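Local coordinates for protein (beta-tubulin binding post-chaperonin cofactor) (Saccharomyces cerevisiae, PDB 1QSD) that binds beta-tubulin as a post-chaperonin cofactor and takes part in an early step of the tubulin folding pathway, at residues E71-L76 and T97-L102. Residues are numbered along the deposited sequence; the frame is centred on the assembly and turned at random.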
ATOM      1  N   GLU A  71      -9.891  15.273  -4.569  1.00 20.01           N
ATOM      2  CA  GLU A  71     -10.941  15.115  -5.592  1.00 21.74           C
ATOM      3  C   GLU A  71     -12.220  14.558  -4.976  1.00 18.85           C
ATOM      4  O   GLU A  71     -13.309  15.061  -5.229  1.00 20.59           O
ATOM      5  CB  GLU A  71     -10.513  14.125  -6.689  1.00 24.26           C
ATOM      6  CG  GLU A  71      -9.312  14.529  -7.498  1.00 27.25           C
ATOM      7  CD  GLU A  71      -8.840  13.433  -8.440  1.00 29.51           C
ATOM      8  OE1 GLU A  71      -7.734  13.592  -8.989  1.00 27.81           O
ATOM      9  OE2 GLU A  71      -9.554  12.418  -8.619  1.00 33.27           O
ATOM     10  N   PHE A  72     -12.088  13.501  -4.187  1.00 15.63           N
ATOM     11  CA  PHE A  72     -13.252  12.907  -3.567  1.00 16.64           C
ATOM     12  C   PHE A  72     -13.898  13.891  -2.606  1.00 19.06           C
ATOM     13  O   PHE A  72     -15.139  13.942  -2.486  1.00 22.22           O
ATOM     14  CB  PHE A  72     -12.884  11.609  -2.863  1.00 16.51           C
ATOM     15  CG  PHE A  72     -12.626  10.460  -3.805  1.00 17.73           C
ATOM     16  CD1 PHE A  72     -12.065  10.677  -5.064  1.00 17.29           C
ATOM     17  CD2 PHE A  72     -12.906   9.151  -3.413  1.00 18.01           C
ATOM     18  CE1 PHE A  72     -11.782   9.609  -5.918  1.00 17.66           C
ATOM     19  CE2 PHE A  72     -12.630   8.079  -4.248  1.00 17.61           C
ATOM     20  CZ  PHE A  72     -12.062   8.308  -5.509  1.00 19.20           C
ATOM     21  N   LYS A  73     -13.066  14.699  -1.950  1.00 18.59           N
ATOM     22  CA  LYS A  73     -13.553  15.714  -1.011  1.00 17.60           C
ATOM     23  C   LYS A  73     -14.352  16.770  -1.763  1.00 15.59           C
ATOM     24  O   LYS A  73     -15.470  17.110  -1.381  1.00 15.41           O
ATOM     25  CB  LYS A  73     -12.389  16.410  -0.285  1.00 17.70           C
ATOM     26  CG  LYS A  73     -12.856  17.321   0.837  1.00 17.22           C
ATOM     27  CD  LYS A  73     -11.716  18.110   1.417  1.00 19.26           C
ATOM     28  CE  LYS A  73     -11.665  19.485   0.805  1.00 23.71           C
ATOM     29  NZ  LYS A  73     -11.200  19.414  -0.585  1.00 28.31           N
ATOM     30  N   GLU A  74     -13.788  17.239  -2.865  1.00 12.54           N
ATOM     31  CA  GLU A  74     -14.427  18.265  -3.657  1.00 15.64           C
ATOM     32  C   GLU A  74     -15.724  17.803  -4.302  1.00 16.35           C
ATOM     33  O   GLU A  74     -16.658  18.590  -4.487  1.00 17.05           O
ATOM     34  CB  GLU A  74     -13.457  18.798  -4.700  1.00 16.96           C
ATOM     35  CG  GLU A  74     -12.252  19.465  -4.063  1.00 26.85           C
ATOM     36  CD  GLU A  74     -11.376  20.223  -5.042  1.00 28.83           C
ATOM     37  OE1 GLU A  74     -10.764  21.225  -4.617  1.00 29.06           O
ATOM     38  OE2 GLU A  74     -11.297  19.824  -6.230  1.00 30.82           O
ATOM     39  N   ASP A  75     -15.771  16.525  -4.645  1.00 17.03           N
ATOM     40  CA  ASP A  75     -16.952  15.946  -5.244  1.00 17.89           C
ATOM     41  C   ASP A  75     -18.069  15.933  -4.207  1.00 15.12           C
ATOM     42  O   ASP A  75     -19.196  16.321  -4.510  1.00 16.42           O
ATOM     43  CB  ASP A  75     -16.662  14.523  -5.713  1.00 18.97           C
ATOM     44  CG  ASP A  75     -17.829  13.912  -6.483  1.00 18.28           C
ATOM     45  OD1 ASP A  75     -18.216  12.771  -6.158  1.00 18.20           O
ATOM     46  OD2 ASP A  75     -18.366  14.583  -7.402  1.00 14.84           O
ATOM     47  N   LEU A  76     -17.736  15.532  -2.985  1.00 11.68           N
ATOM     48  CA  LEU A  76     -18.714  15.485  -1.911  1.00 14.73           C
ATOM     49  C   LEU A  76     -19.185  16.898  -1.535  1.00 17.10           C
ATOM     50  O   LEU A  76     -20.378  17.127  -1.342  1.00 19.49           O
ATOM     51  CB  LEU A  76     -18.143  14.716  -0.706  1.00 11.52           C
ATOM     52  CG  LEU A  76     -19.007  14.458   0.539  1.00 12.43           C
ATOM     53  CD1 LEU A  76     -20.387  13.956   0.146  1.00 14.02           C
ATOM     54  CD2 LEU A  76     -18.308  13.475   1.483  1.00  8.00           C
ATOM     55  N   THR A  97     -14.438  17.229   6.905  1.00 20.25           N
ATOM     56  CA  THR A  97     -13.567  17.821   7.905  1.00 21.34           C
ATOM     57  C   THR A  97     -12.331  16.966   8.145  1.00 21.03           C
ATOM     58  O   THR A  97     -11.218  17.491   8.123  1.00 25.17           O
ATOM     59  CB  THR A  97     -14.340  18.056   9.208  1.00 22.81           C
ATOM     60  OG1 THR A  97     -15.303  19.089   8.981  1.00 24.26           O
ATOM     61  CG2 THR A  97     -13.401  18.471  10.355  1.00 24.10           C
ATOM     62  N   SER A  98     -12.503  15.658   8.314  1.00 19.37           N
ATOM     63  CA  SER A  98     -11.360  14.782   8.520  1.00 19.68           C
ATOM     64  C   SER A  98     -10.424  14.783   7.318  1.00 19.96           C
ATOM     65  O   SER A  98      -9.195  14.793   7.467  1.00 21.93           O
ATOM     66  CB  SER A  98     -11.821  13.362   8.800  1.00 22.00           C
ATOM     67  OG  SER A  98     -12.445  13.295  10.066  1.00 26.93           O
ATOM     68  N   ALA A  99     -11.003  14.777   6.124  1.00 19.12           N
ATOM     69  CA  ALA A  99     -10.206  14.788   4.908  1.00 21.75           C
ATOM     70  C   ALA A  99      -9.405  16.088   4.797  1.00 21.31           C
ATOM     71  O   ALA A  99      -8.243  16.075   4.370  1.00 22.35           O
ATOM     72  CB  ALA A  99     -11.111  14.622   3.679  1.00 16.35           C
ATOM     73  N   GLN A 100     -10.056  17.203   5.140  1.00 22.10           N
ATOM     74  CA  GLN A 100      -9.446  18.523   5.073  1.00 21.46           C
ATOM     75  C   GLN A 100      -8.295  18.623   6.079  1.00 22.53           C
ATOM     76  O   GLN A 100      -7.221  19.135   5.762  1.00 22.27           O
ATOM     77  CB  GLN A 100     -10.504  19.596   5.330  1.00 21.59           C
ATOM     78  CG  GLN A 100     -10.019  21.023   5.110  1.00 24.88           C
ATOM     79  CD  GLN A 100      -9.676  21.297   3.668  1.00 28.41           C
ATOM     80  OE1 GLN A 100      -8.507  21.358   3.294  1.00 31.67           O
ATOM     81  NE2 GLN A 100     -10.696  21.460   2.843  1.00 30.58           N
ATOM     82  N   GLU A 101      -8.504  18.096   7.280  1.00 26.48           N
ATOM     83  CA  GLU A 101      -7.462  18.109   8.305  1.00 30.28           C
ATOM     84  C   GLU A 101      -6.232  17.436   7.736  1.00 30.58           C
ATOM     85  O   GLU A 101      -5.147  18.013   7.774  1.00 33.06           O
ATOM     86  CB  GLU A 101      -7.902  17.344   9.544  1.00 33.19           C
ATOM     87  CG  GLU A 101      -8.957  18.039  10.365  1.00 41.23           C
ATOM     88  CD  GLU A 101      -9.460  17.187  11.534  1.00 46.77           C
ATOM     89  OE1 GLU A 101     -10.440  17.618  12.186  1.00 49.68           O
ATOM     90  OE2 GLU A 101      -8.886  16.098  11.800  1.00 46.68           O
ATOM     91  N   LEU A 102      -6.426  16.239   7.175  1.00 29.15           N
ATOM     92  CA  LEU A 102      -5.348  15.463   6.567  1.00 29.32           C
ATOM     93  C   LEU A 102      -4.535  16.250   5.553  1.00 27.76           C
ATOM     94  O   LEU A 102      -3.308  16.259   5.629  1.00 27.81           O
ATOM     95  CB  LEU A 102      -5.896  14.218   5.865  1.00 31.19           C
ATOM     96  CG  LEU A 102      -6.189  12.994   6.699  1.00 31.37           C
ATOM     97  CD1 LEU A 102      -6.701  11.913   5.798  1.00 34.15           C
ATOM     98  CD2 LEU A 102      -4.930  12.551   7.382  1.00 34.08           C
TER
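With CG anti to the backbone N (chi1 -172°) and the next bond extended as well, Lys73 sends its aliphatic chain straight across to Ala99 and Gln100, then bends at chi3 (97°) and again at chi4. The setting is tubulin-binding cofactor A, a four-helix-bundle protein with three helices in each chain: Lys73 lies on helix 45-81, Ala99 and Gln100 on the short C-terminal helix 90-104 that packs against it. Between these two segments the closest CA atoms are those of Lys73 and Ala99, 6.9 Å apart, a spacing that suits a small residue on one side. Lys73 CD meets the methyl CB of Ala99 at 4.2 Å, an ordinary van der Waals distance, and the same Lys73 CD lies 4.2 Å from the backbone N of Gln100. Beyond the bend, the lysine crosses the Gln100 side chain at a slant. The contact therefore rests mainly on methylenes and a methyl, and its joint buried surface is modest, 126 Å². Were the lysine replaced by an alanine, the Ala99 methyl would probably lose its methylene neighbour, and a gap would be likely to open between the helices. Around this pair, Lys73 also touches Leu103, while Leu76 packs on Ile96 and reaches Leu13, so Leu76 links helix 90-104 with helix 5-39. Another side of the 71-76 segment meets the second subunit, where Phe72 makes a cation-pi contact with Lys50 of that chain. The two bends turn the ammonium back toward the side of its own helix, and Lys73 NZ has a long, weak ion pair with Glu77 OE1.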